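Local coordinates for insulinase family protease (Yersinia pestis, PDB 3GO9), which is a predicted M16 (insulinase-family) protease of unproven activity that binds zinc ions in the crystal, at residues G59-N64 and G178-G183; T370-Q375 and K413-F418; Y116-P121 and K129-W134; A151-A156 and Q192-E197; L441-P446 and V452-L457. All coordinates share one frame; numbering follows the deposited sequence.

In the fold
Contacts 1, 3 and 4 belong to the N-terminal part of the chain, contacts 2 and 5 to the C-terminal part. Contact 3 is nested within the loop closed by contact 1, and its nearest atoms are about 10 Å away; contact 4 lies at a similar nearest-atom distance from contact 1, with which its segments alternate along the chain. The segment 59-64 leads into helix 70-80, which carries the zinc ligand His-72. The Gln-192 side chain of contact 4 is about 7 Å from one of the bound zinc ions, not necessarily that of His-72. Contact 2 is far off, its centre about 55 Å from that of contact 4, and contact 5 lies about 39 Å from contact 2 between centres.

Contact 1: G59-N64 and G178-G183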
# COMPACT_ATOMS: atom_id res chain seq x y z
N GLY A 59 -10.82 9.60 7.77
CA GLY A 59 -11.25 9.45 6.36
C GLY A 59 -12.75 9.47 6.29
O GLY A 59 -13.43 9.92 7.24
N SER A 60 -13.29 8.91 5.22
CA SER A 60 -14.73 8.94 4.97
C SER A 60 -15.52 8.11 5.93
O SER A 60 -16.73 8.37 6.11
CB SER A 60 -15.01 8.51 3.56
OG SER A 60 -14.45 7.26 3.26
N LEU A 61 -14.91 7.10 6.55
CA LEU A 61 -15.62 6.35 7.56
C LEU A 61 -15.97 7.21 8.79
O LEU A 61 -16.89 6.83 9.54
CB LEU A 61 -14.86 5.09 7.98
CG LEU A 61 -14.65 4.00 6.99
CD1 LEU A 61 -13.62 2.98 7.44
CD2 LEU A 61 -16.02 3.31 6.65
N SER A 62 -15.33 8.37 8.99
CA SER A 62 -15.64 9.28 10.11
C SER A 62 -16.87 10.12 9.85
O SER A 62 -17.32 10.84 10.75
CB SER A 62 -14.52 10.31 10.31
OG SER A 62 -13.35 9.75 10.79
N GLU A 63 -17.33 10.14 8.60
CA GLU A 63 -18.42 11.01 8.18
C GLU A 63 -19.79 10.42 8.41
O GLU A 63 -20.04 9.28 8.00
CB GLU A 63 -18.30 11.25 6.65
CG GLU A 63 -17.06 12.07 6.27
CD GLU A 63 -16.74 12.05 4.79
OE1 GLU A 63 -17.49 11.42 3.98
OE2 GLU A 63 -15.74 12.71 4.39
N ASN A 64 -20.68 11.20 9.00
CA ASN A 64 -22.09 10.85 9.02
C ASN A 64 -22.71 11.34 7.73
O ASN A 64 -22.02 11.89 6.90
CB ASN A 64 -22.76 11.34 10.29
CG ASN A 64 -22.90 12.86 10.40
OD1 ASN A 64 -23.09 13.57 9.42
ND2 ASN A 64 -22.86 13.37 11.66
N GLY A 178 -20.46 -6.06 0.64
CA GLY A 178 -20.47 -6.72 1.93
C GLY A 178 -19.58 -6.08 2.95
O GLY A 178 -19.52 -6.58 4.09
N SER A 179 -18.87 -5.00 2.57
CA SER A 179 -17.98 -4.32 3.49
C SER A 179 -18.67 -3.15 4.17
O SER A 179 -19.74 -2.73 3.76
CB SER A 179 -16.73 -3.74 2.77
OG SER A 179 -17.15 -2.66 1.99
N SER A 180 -17.98 -2.60 5.14
CA SER A 180 -18.43 -1.38 5.83
C SER A 180 -18.08 -0.11 5.09
O SER A 180 -18.33 0.97 5.61
CB SER A 180 -17.80 -1.29 7.23
OG SER A 180 -16.43 -0.94 7.16
N LEU A 181 -17.49 -0.25 3.91
CA LEU A 181 -16.99 0.89 3.14
C LEU A 181 -18.03 1.40 2.17
O LEU A 181 -17.86 2.47 1.55
CB LEU A 181 -15.74 0.48 2.40
CG LEU A 181 -14.60 -0.13 3.23
CD1 LEU A 181 -13.37 -0.25 2.34
CD2 LEU A 181 -14.40 0.69 4.45
N ILE A 182 -19.10 0.64 2.00
CA ILE A 182 -20.24 1.09 1.18
C ILE A 182 -20.85 2.37 1.65
O ILE A 182 -21.24 2.56 2.81
CB ILE A 182 -21.35 -0.01 1.15
CG1 ILE A 182 -20.78 -1.28 0.62
CG2 ILE A 182 -22.46 0.43 0.22
CD1 ILE A 182 -20.08 -1.09 -0.66
N GLY A 183 -21.07 3.28 0.70
CA GLY A 183 -21.61 4.57 1.00
C GLY A 183 -20.66 5.55 1.66
O GLY A 183 -21.04 6.68 2.00
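The flat group met here is the peptide joining Ser-180 to Leu-181: Leu-61 CD2 comes to 3.4 Å from Ser-180 O, at the oxygen end of the group and well out of the peptide plane rather than squarely over a face. The same methyl lies 3.8 Å from Leu-181 CD2, and Leu-61 CD1 reaches that Leu-181 methyl at a like distance, so one branch of Leu-181 is straddled by both branches of Leu-61. Leu-61 has CG anti to its carbonyl carbon (chi1 -66°), which carries the fork forward from a backbone whose CA stays 7.2 Å from the CA of Leu-181. The bend that presents Leu-181 is held by Ser-179 OG, which accepts from Leu-181 N at 3.1 Å and is bonded in turn to the backbone of Leu-176. Tyr-111 also touches Leu-181, and Ser-60 OG bonds to His-184 O, tying the same two loops together. Across from the 178-183 loop, residues 60-62 form a short 3-10 turn, followed by Glu-63, whose carboxylate oxygens accept from the backbone N of Gly-69 and of Ala-71. This is loop-on-loop packing of an ST turn against a 3-10 turn, beside the start of helix 70-80, which carries the zinc ligand His-72.

Contact 2: T370-Q375 and K413-F418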
# COMPACT_ATOMS: atom_id res chain seq x y z
N THR A 370 19.82 -19.95 -6.35
CA THR A 370 20.98 -19.13 -6.74
C THR A 370 20.57 -17.65 -6.92
O THR A 370 21.26 -16.71 -6.47
CB THR A 370 21.64 -19.72 -8.03
OG1 THR A 370 22.14 -21.02 -7.74
CG2 THR A 370 22.79 -18.86 -8.54
N GLN A 371 19.42 -17.46 -7.57
CA GLN A 371 18.89 -16.15 -7.84
C GLN A 371 18.50 -15.44 -6.53
O GLN A 371 18.81 -14.26 -6.31
CB GLN A 371 17.69 -16.27 -8.79
CG GLN A 371 16.78 -15.03 -8.97
CD GLN A 371 15.57 -15.32 -9.92
OE1 GLN A 371 14.43 -14.90 -9.65
NE2 GLN A 371 15.83 -16.06 -11.01
N LYS A 372 17.87 -16.16 -5.62
CA LYS A 372 17.44 -15.48 -4.38
C LYS A 372 18.64 -15.17 -3.50
O LYS A 372 18.69 -14.16 -2.81
CB LYS A 372 16.42 -16.37 -3.62
CG LYS A 372 15.10 -16.66 -4.35
CD LYS A 372 14.40 -15.46 -5.00
CE LYS A 372 13.95 -14.44 -4.01
NZ LYS A 372 13.28 -13.32 -4.73
N ASN A 373 19.63 -16.05 -3.53
CA ASN A 373 20.88 -15.82 -2.81
C ASN A 373 21.64 -14.62 -3.40
O ASN A 373 22.22 -13.81 -2.66
CB ASN A 373 21.76 -17.09 -2.79
CG ASN A 373 21.45 -18.00 -1.56
OD1 ASN A 373 21.51 -17.54 -0.40
ND2 ASN A 373 21.13 -19.26 -1.82
N ASP A 374 21.58 -14.49 -4.72
CA ASP A 374 22.18 -13.32 -5.38
C ASP A 374 21.53 -12.02 -4.90
O ASP A 374 22.21 -11.08 -4.49
CB ASP A 374 22.05 -13.43 -6.90
CG ASP A 374 22.80 -12.30 -7.62
OD1 ASP A 374 24.03 -12.19 -7.40
OD2 ASP A 374 22.17 -11.54 -8.38
N GLN A 375 20.21 -11.99 -4.92
CA GLN A 375 19.47 -10.83 -4.46
C GLN A 375 19.78 -10.47 -3.03
O GLN A 375 19.96 -9.32 -2.72
CB GLN A 375 18.00 -11.07 -4.61
CG GLN A 375 17.60 -11.38 -6.05
CD GLN A 375 16.17 -11.88 -6.15
OE1 GLN A 375 15.38 -11.76 -5.20
NE2 GLN A 375 15.82 -12.45 -7.30
N LYS A 413 20.61 -12.07 8.25
CA LYS A 413 20.85 -13.29 8.92
C LYS A 413 19.65 -14.25 8.82
O LYS A 413 19.79 -15.44 8.47
CB LYS A 413 21.18 -13.03 10.39
CG LYS A 413 21.40 -14.24 11.23
CD LYS A 413 21.59 -13.88 12.67
CE LYS A 413 20.32 -13.43 13.33
NZ LYS A 413 20.63 -12.83 14.66
N LEU A 414 18.47 -13.75 9.15
CA LEU A 414 17.28 -14.61 9.09
C LEU A 414 16.97 -15.07 7.66
O LEU A 414 16.60 -16.24 7.44
CB LEU A 414 16.10 -13.91 9.73
CG LEU A 414 16.21 -13.68 11.25
CD1 LEU A 414 14.91 -12.95 11.79
CD2 LEU A 414 16.38 -14.94 12.05
N ARG A 415 17.12 -14.18 6.67
CA ARG A 415 16.84 -14.51 5.27
C ARG A 415 17.87 -15.53 4.76
O ARG A 415 17.51 -16.50 4.07
CB ARG A 415 16.91 -13.24 4.40
CG ARG A 415 16.56 -13.49 2.90
CD ARG A 415 15.15 -13.74 2.71
NE ARG A 415 14.87 -13.90 1.30
CZ ARG A 415 13.68 -14.23 0.79
NH1 ARG A 415 12.63 -14.48 1.56
NH2 ARG A 415 13.56 -14.32 -0.52
N GLN A 416 19.15 -15.33 5.10
CA GLN A 416 20.16 -16.34 4.76
C GLN A 416 19.79 -17.71 5.33
O GLN A 416 19.94 -18.74 4.68
CB GLN A 416 21.59 -15.99 5.20
CG GLN A 416 22.66 -16.91 4.60
CD GLN A 416 22.63 -16.91 3.03
OE1 GLN A 416 23.08 -15.94 2.40
NE2 GLN A 416 22.06 -17.95 2.43
N ALA A 417 19.37 -17.75 6.57
CA ALA A 417 19.06 -19.04 7.18
C ALA A 417 17.85 -19.66 6.51
O ALA A 417 17.83 -20.89 6.30
CB ALA A 417 18.86 -18.88 8.68
N PHE A 418 16.84 -18.84 6.17
CA PHE A 418 15.69 -19.33 5.41
C PHE A 418 16.15 -19.96 4.05
O PHE A 418 15.78 -21.10 3.73
CB PHE A 418 14.72 -18.17 5.20
CG PHE A 418 13.66 -18.46 4.21
CD1 PHE A 418 12.65 -19.35 4.51
CD2 PHE A 418 13.71 -17.90 2.96
CE1 PHE A 418 11.73 -19.64 3.58
CE2 PHE A 418 12.79 -18.24 2.03
CZ PHE A 418 11.82 -19.12 2.35
O HOH W 1 16.38 -13.36 -1.24
O HOH W 2 23.38 -14.61 -0.16
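The first residue of 370-375 to meet the other helix is Lys-372, whose CE methylene lies 3.5 Å from Arg-415 NH2, at the edge of the guanidinium and in its plane. The lysine chain is folded at chi2 and chi3, which turns NZ forward along its own helix to Gln-375 OE1, 2.7 Å away. NZ and Arg-415 NH2 are still 4.3 Å apart, a like-charge approach probably eased by the salt bridge of Lys-372 with Glu-297 and by the cation-pi contact of Arg-415 with Trp-290. A water joins the two residues a second time, donating to Lys-372 O and accepting from Arg-415 NE at 3.0 Å.

One residue on, Asn-373 supplies the direct polar link: its OD1 accepts from Gln-416 NE2 at 2.9 Å. The bond is fairly straight (162° at the hydrogen), and the two amide planes are only 13° apart, although the side chains themselves meet at about a right angle. Gln-416 NE2 also bonds to Ser-420 OG, so its amide is held from two helices.

The contact thus joins helix 362-377 to helix 408-421, with Leu-376 and Leu-419 packing alongside the polar pairs. Helix 283-309 closes in on both: Leu-294 touches Lys-372, Trp-290 meets Arg-415 and Phe-418, and Leu-286 lies against Leu-414.

Contact 3: Y116-P121 and K129-W134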
# COMPACT_ATOMS: atom_id res chain seq x y z
N TYR A 116 -0.94 13.63 3.99
CA TYR A 116 -0.34 14.84 3.43
C TYR A 116 1.11 14.55 3.06
O TYR A 116 1.83 13.94 3.84
CB TYR A 116 -0.37 15.99 4.44
CG TYR A 116 -1.79 16.46 4.76
CD1 TYR A 116 -2.40 17.36 3.98
CD2 TYR A 116 -2.51 15.91 5.83
CE1 TYR A 116 -3.66 17.84 4.30
CE2 TYR A 116 -3.83 16.32 6.08
CZ TYR A 116 -4.37 17.30 5.33
OH TYR A 116 -5.68 17.76 5.47
N SER A 117 1.56 15.04 1.90
CA SER A 117 2.89 14.71 1.41
C SER A 117 3.61 15.94 0.90
O SER A 117 3.08 16.64 0.02
CB SER A 117 2.86 13.67 0.29
OG SER A 117 2.21 12.43 0.66
N LEU A 118 4.83 16.14 1.37
CA LEU A 118 5.75 17.15 0.86
C LEU A 118 7.12 16.51 0.57
O LEU A 118 7.58 15.60 1.28
CB LEU A 118 5.91 18.31 1.84
CG LEU A 118 4.79 19.34 1.78
CD1 LEU A 118 4.59 20.13 3.07
CD2 LEU A 118 5.11 20.34 0.66
N SER A 119 7.80 16.99 -0.47
CA SER A 119 9.10 16.51 -0.88
C SER A 119 9.92 17.77 -1.14
O SER A 119 9.56 18.53 -2.06
CB SER A 119 8.98 15.73 -2.22
OG SER A 119 10.27 15.43 -2.77
N LEU A 120 10.93 18.02 -0.32
CA LEU A 120 11.66 19.26 -0.33
C LEU A 120 13.03 19.04 -0.92
O LEU A 120 13.66 17.99 -0.76
CB LEU A 120 11.85 19.80 1.09
CG LEU A 120 10.61 19.92 1.93
CD1 LEU A 120 10.96 20.45 3.31
CD2 LEU A 120 9.60 20.81 1.22
N PRO A 121 13.59 20.07 -1.54
CA PRO A 121 14.95 19.88 -1.94
C PRO A 121 15.89 19.73 -0.77
O PRO A 121 15.64 20.23 0.31
CB PRO A 121 15.30 21.17 -2.71
CG PRO A 121 14.09 22.00 -2.65
CD PRO A 121 13.16 21.46 -1.63
N LYS A 129 11.41 24.47 7.39
CA LYS A 129 10.62 25.28 8.30
C LYS A 129 9.24 25.56 7.73
O LYS A 129 8.25 25.42 8.44
CB LYS A 129 11.34 26.60 8.64
CG LYS A 129 10.52 27.58 9.44
CD LYS A 129 11.36 28.72 10.03
CE LYS A 129 10.47 29.94 10.46
NZ LYS A 129 11.08 31.28 10.10
N ASP A 130 9.17 25.95 6.47
CA ASP A 130 7.89 26.26 5.81
C ASP A 130 7.02 25.02 5.77
O ASP A 130 5.80 25.10 6.01
CB ASP A 130 8.06 26.79 4.41
CG ASP A 130 8.71 28.17 4.39
OD1 ASP A 130 8.75 28.83 5.44
OD2 ASP A 130 9.17 28.57 3.28
N ALA A 131 7.61 23.88 5.43
CA ALA A 131 6.84 22.64 5.37
C ALA A 131 6.20 22.31 6.73
O ALA A 131 5.04 21.94 6.84
CB ALA A 131 7.68 21.47 4.90
N LEU A 132 7.00 22.40 7.78
CA LEU A 132 6.46 22.13 9.10
C LEU A 132 5.38 23.13 9.49
O LEU A 132 4.41 22.75 10.20
CB LEU A 132 7.59 22.07 10.15
CG LEU A 132 8.60 20.93 10.01
CD1 LEU A 132 9.61 21.04 11.16
CD2 LEU A 132 7.94 19.54 10.07
N ALA A 133 5.50 24.39 9.03
CA ALA A 133 4.53 25.42 9.32
C ALA A 133 3.22 25.10 8.57
O ALA A 133 2.12 25.22 9.16
CB ALA A 133 5.10 26.73 8.93
N TRP A 134 3.33 24.66 7.32
CA TRP A 134 2.15 24.32 6.54
C TRP A 134 1.45 23.13 7.19
O TRP A 134 0.24 23.09 7.34
CB TRP A 134 2.47 24.00 5.07
CG TRP A 134 1.24 23.80 4.25
CD1 TRP A 134 0.44 24.78 3.72
CD2 TRP A 134 0.59 22.54 3.92
NE1 TRP A 134 -0.63 24.21 3.05
CE2 TRP A 134 -0.53 22.85 3.14
CE3 TRP A 134 0.87 21.20 4.19
CZ2 TRP A 134 -1.38 21.88 2.65
CZ3 TRP A 134 0.04 20.21 3.65
CH2 TRP A 134 -1.09 20.58 2.90
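Tyr-116 and Trp-134 meet with their side chains at about a right angle, the rings inclined by 71° and the centroid of the tyrosine 5.7 Å from that of the indole six-membered ring. The nearest atoms are Tyr-116 CD1 and Trp-134 CH2, 3.6 Å apart, an oblique approach. Trp-134 is placed there by a first torsion that sets CG opposite the backbone N (chi1 -174°), swinging the indole along the strand toward the tyrosine.

Further along the strand, Leu-118 extends CD1 into the angle between two helix residues, 3.8 Å from Ala-131 CB and 4.0 Å from Trp-134 CE3, and it lies obliquely to the indole. Leu-120 brings its own CD1 to 3.8 Å from Ala-131 CB, so the small alanine receives a methyl from each of two leucines two positions apart. The short segments run antiparallel, at 172°, with axes 10.0 Å apart, as expected where helix 125-140 turns back over strand 114-120 of the seven-stranded sheet. Helix 87-95 covers the indole too, Trp-94 meeting it edge-to-face.

Carbon thus meets carbon throughout this buried interface, while the polar ends find partners outside it: Tyr-116 OH with Tyr-207 OH, and Trp-134 NE1 with Ala-78 O. Cohesion therefore comes from shape and apolar burial; the NE1 bond probably helps set the turn of the indole, and that at Tyr-116 OH holds the far end of the tyrosine.

Contact 4: A151-A156 and Q192-E197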
# COMPACT_ATOMS: atom_id res chain seq x y z
N ALA A 151 -13.86 29.20 -2.41
CA ALA A 151 -12.71 29.13 -3.30
C ALA A 151 -12.38 27.69 -3.68
O ALA A 151 -12.13 27.38 -4.85
CB ALA A 151 -11.53 29.83 -2.67
N ALA A 152 -12.40 26.80 -2.71
CA ALA A 152 -12.11 25.40 -2.93
C ALA A 152 -13.10 24.73 -3.91
O ALA A 152 -12.72 23.89 -4.73
CB ALA A 152 -12.08 24.62 -1.54
N LEU A 153 -14.35 25.11 -3.81
CA LEU A 153 -15.38 24.49 -4.63
C LEU A 153 -15.34 25.02 -6.06
O LEU A 153 -15.95 24.43 -6.95
CB LEU A 153 -16.76 24.76 -4.00
CG LEU A 153 -16.89 23.98 -2.69
CD1 LEU A 153 -18.19 24.30 -1.99
CD2 LEU A 153 -16.79 22.49 -2.90
N ASN A 154 -14.65 26.14 -6.26
CA ASN A 154 -14.55 26.76 -7.58
C ASN A 154 -13.19 26.52 -8.28
O ASN A 154 -12.89 27.16 -9.27
CB ASN A 154 -14.86 28.25 -7.47
CG ASN A 154 -16.34 28.50 -7.32
OD1 ASN A 154 -17.05 28.39 -8.30
ND2 ASN A 154 -16.81 28.75 -6.10
N THR A 155 -12.37 25.58 -7.79
CA THR A 155 -11.11 25.23 -8.52
C THR A 155 -11.36 24.42 -9.81
O THR A 155 -12.25 23.58 -9.89
CB THR A 155 -10.08 24.50 -7.59
OG1 THR A 155 -10.57 23.18 -7.22
CG2 THR A 155 -9.82 25.32 -6.31
N ALA A 156 -10.54 24.68 -10.83
CA ALA A 156 -10.71 23.98 -12.11
C ALA A 156 -10.40 22.51 -12.00
O ALA A 156 -10.90 21.70 -12.78
CB ALA A 156 -9.83 24.62 -13.21
N GLN A 192 -23.94 20.86 -1.39
CA GLN A 192 -23.96 22.30 -1.35
C GLN A 192 -25.40 22.79 -1.13
O GLN A 192 -26.35 22.11 -1.56
CB GLN A 192 -23.40 22.85 -2.64
CG GLN A 192 -21.98 22.47 -2.88
CD GLN A 192 -21.37 23.24 -4.01
OE1 GLN A 192 -21.75 24.39 -4.25
NE2 GLN A 192 -20.45 22.61 -4.76
N PRO A 193 -25.56 23.91 -0.42
CA PRO A 193 -24.54 24.74 0.26
C PRO A 193 -23.95 24.03 1.47
O PRO A 193 -24.66 23.30 2.20
CB PRO A 193 -25.33 25.99 0.69
CG PRO A 193 -26.66 25.82 0.04
CD PRO A 193 -26.92 24.41 -0.17
N VAL A 194 -22.66 24.27 1.70
CA VAL A 194 -21.92 23.64 2.80
C VAL A 194 -22.22 24.41 4.06
O VAL A 194 -22.14 25.65 4.09
CB VAL A 194 -20.41 23.68 2.54
CG1 VAL A 194 -19.61 23.13 3.77
CG2 VAL A 194 -20.07 22.88 1.28
N ASP A 195 -22.52 23.66 5.13
CA ASP A 195 -22.64 24.21 6.44
C ASP A 195 -21.23 24.33 6.98
O ASP A 195 -20.66 23.32 7.42
CB ASP A 195 -23.48 23.25 7.28
CG ASP A 195 -23.72 23.75 8.67
OD1 ASP A 195 -24.71 23.31 9.26
OD2 ASP A 195 -22.93 24.56 9.19
N VAL A 196 -20.65 25.52 6.83
CA VAL A 196 -19.24 25.73 7.15
C VAL A 196 -19.01 25.48 8.65
O VAL A 196 -17.98 24.94 9.06
CB VAL A 196 -18.74 27.13 6.67
CG1 VAL A 196 -17.39 27.44 7.20
CG2 VAL A 196 -18.77 27.21 5.10
N GLU A 197 -20.02 25.80 9.48
CA GLU A 197 -19.88 25.56 10.92
C GLU A 197 -19.75 24.06 11.22
O GLU A 197 -18.91 23.66 12.05
CB GLU A 197 -21.03 26.21 11.68
CG GLU A 197 -21.02 27.77 11.54
CD GLU A 197 -19.80 28.40 12.16
OE1 GLU A 197 -19.31 27.89 13.20
OE2 GLU A 197 -19.33 29.43 11.62
O HOH W 3 -18.69 23.25 -6.59
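Leu-153, which buries the most surface here, faces Gln-192 from the opposite direction: Leu-153 CD1 lies 3.9 Å from Gln-192 CD, and Leu-153 CD2 is 4.1 Å from Gln-192 NE2. The forked end of the leucine therefore rests against the amide of the glutamine, whose chain runs out extended beyond CG and so spans the gap. The amide nitrogen is linked to the leucine backbone through a water: Gln-192 NE2 donates to it at 2.6 Å, and it donates to Leu-153 O at 3.0 Å.

Val-194, third in surface buried, adds one methyl. Its CG2 comes to 4.0 Å from Leu-153 CD1; chi1 of 175° sets CG1 anti to the backbone N and leaves CG2 beside that N, as the branch that meets Leu-153. Val-149 of helix 146-153 also touches this valine. Between the glutamine and the valine the chain passes a cis peptide bond before Pro-193. Asp-195 stands at the N-cap of helix 196-206, its carboxylate accepting from Lys-198 N.

The contact is a surface-exposed packing of helix 146-153 against the loop that leads into a capped helix, 196-206, with a bound zinc ion about 7 Å from the Gln-192 side chain.

Contact 5: L441-P446 and V452-L457; sequences LVLMQP and VNVKAL
A strand-loop-helix (beta-alpha) unit at the C-terminal end of the modelled chain brings Leu-443 and Gln-445 of strand 440-446 against Val-452, just ahead of helix 454-465; the strand lies in the five-stranded mixed sheet. Leu-443 CD2 sits 3.6 Å from Val-452 CB, the two side chains crossing at about a right angle, and reaches Val-454 CG1 at 4.0 Å. Its chi1 of -178°, with CG anti to the backbone N, helps turn CD2 toward both valines. Nearer the start of the strand, Leu-441 CD1 lies 4.4 Å from Leu-457 C, while Leu-341 of helix 341-358 packs on Leu-443 and Thr-342 on Leu-457. The helix start is capped by Asn-453, whose OD1 accepts from Ala-456 N at 2.9 Å, the donor lying above the carbonyl plane.

Gln-445 gives the cross-link, with an amide gripped at both ends. OE1 bonds to Ser-258 OG on the neighbouring strand, and NE2 is held by Glu-449 and the carbonyl of Pro-450 in the connecting loop, which fixes its rotation. Val-452 CG2 lies 3.4 Å from Gln-445 NE2. Val-452 N adds a second bond to Gln-445 OE1 at 3.0 Å, almost straight at 177°, though tilted slightly from the carbonyl plane.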
# COMPACT_ATOMS: atom_id res chain seq x y z
N LEU A 441 -12.09 -16.84 -10.38
CA LEU A 441 -11.94 -16.28 -11.72
C LEU A 441 -12.63 -14.95 -11.84
O LEU A 441 -13.86 -14.85 -11.73
CB LEU A 441 -12.47 -17.20 -12.81
CG LEU A 441 -11.94 -18.61 -12.85
CD1 LEU A 441 -12.60 -19.39 -14.04
CD2 LEU A 441 -10.44 -18.61 -12.94
N VAL A 442 -11.85 -13.92 -12.14
CA VAL A 442 -12.40 -12.58 -12.30
C VAL A 442 -12.04 -12.10 -13.71
O VAL A 442 -10.88 -11.83 -13.98
CB VAL A 442 -11.86 -11.64 -11.24
CG1 VAL A 442 -12.42 -10.21 -11.55
CG2 VAL A 442 -12.21 -12.12 -9.82
N LEU A 443 -13.04 -11.96 -14.56
CA LEU A 443 -12.82 -11.58 -15.97
C LEU A 443 -13.23 -10.15 -16.14
O LEU A 443 -14.42 -9.84 -15.98
CB LEU A 443 -13.66 -12.42 -16.89
CG LEU A 443 -13.45 -12.11 -18.39
CD1 LEU A 443 -12.02 -12.37 -18.85
CD2 LEU A 443 -14.42 -12.87 -19.19
N MSE A 444 -12.29 -9.31 -16.54
CA MSE A 444 -12.64 -7.93 -16.90
C MSE A 444 -12.79 -7.91 -18.42
O MSE A 444 -11.93 -8.43 -19.11
CB MSE A 444 -11.55 -6.97 -16.50
CG MSE A 444 -10.84 -7.33 -15.25
SE MSE A 444 -11.94 -6.98 -13.68
CE MSE A 444 -11.44 -5.11 -13.77
N GLN A 445 -13.89 -7.37 -18.91
CA GLN A 445 -14.07 -7.16 -20.35
C GLN A 445 -14.16 -5.68 -20.72
O GLN A 445 -14.60 -4.86 -19.90
CB GLN A 445 -15.32 -7.84 -20.80
CG GLN A 445 -15.16 -9.35 -20.75
CD GLN A 445 -16.34 -10.06 -21.27
OE1 GLN A 445 -17.18 -10.53 -20.48
NE2 GLN A 445 -16.44 -10.18 -22.58
N PRO A 446 -13.69 -5.32 -21.93
CA PRO A 446 -13.90 -3.91 -22.38
C PRO A 446 -15.35 -3.57 -22.58
O PRO A 446 -16.13 -4.44 -23.01
CB PRO A 446 -13.18 -3.88 -23.74
CG PRO A 446 -12.16 -5.00 -23.68
CD PRO A 446 -12.89 -6.09 -22.91
N VAL A 452 -18.85 -12.61 -21.80
CA VAL A 452 -18.38 -13.99 -21.78
C VAL A 452 -19.14 -14.71 -20.67
O VAL A 452 -19.36 -14.16 -19.58
CB VAL A 452 -16.86 -14.08 -21.50
CG1 VAL A 452 -16.45 -15.50 -21.17
CG2 VAL A 452 -16.05 -13.52 -22.67
N ASN A 453 -19.55 -15.93 -20.96
CA ASN A 453 -20.19 -16.81 -20.00
C ASN A 453 -19.12 -17.37 -19.08
O ASN A 453 -18.41 -18.30 -19.47
CB ASN A 453 -20.90 -17.95 -20.75
CG ASN A 453 -21.60 -18.92 -19.83
OD1 ASN A 453 -21.21 -19.11 -18.68
ND2 ASN A 453 -22.65 -19.55 -20.34
N VAL A 454 -18.97 -16.78 -17.90
CA VAL A 454 -17.87 -17.17 -17.02
C VAL A 454 -18.15 -18.48 -16.29
O VAL A 454 -17.24 -19.11 -15.81
CB VAL A 454 -17.46 -16.05 -16.01
CG1 VAL A 454 -16.88 -14.88 -16.77
CG2 VAL A 454 -18.62 -15.59 -15.15
N LYS A 455 -19.40 -18.90 -16.23
CA LYS A 455 -19.71 -20.21 -15.70
C LYS A 455 -19.14 -21.28 -16.62
O LYS A 455 -18.54 -22.23 -16.15
CB LYS A 455 -21.22 -20.36 -15.48
CG LYS A 455 -21.75 -19.34 -14.45
CD LYS A 455 -23.24 -19.46 -14.18
CE LYS A 455 -23.80 -18.13 -13.63
NZ LYS A 455 -25.04 -18.26 -12.77
N ALA A 456 -19.30 -21.11 -17.93
CA ALA A 456 -18.73 -22.04 -18.91
C ALA A 456 -17.20 -22.04 -18.81
O ALA A 456 -16.55 -23.07 -18.92
CB ALA A 456 -19.15 -21.69 -20.32
N LEU A 457 -16.64 -20.85 -18.64
CA LEU A 457 -15.19 -20.72 -18.57
C LEU A 457 -14.69 -21.48 -17.33
O LEU A 457 -13.69 -22.19 -17.39
CB LEU A 457 -14.83 -19.23 -18.51
CG LEU A 457 -13.38 -18.86 -18.73
CD1 LEU A 457 -12.91 -19.21 -20.15
CD2 LEU A 457 -13.19 -17.36 -18.45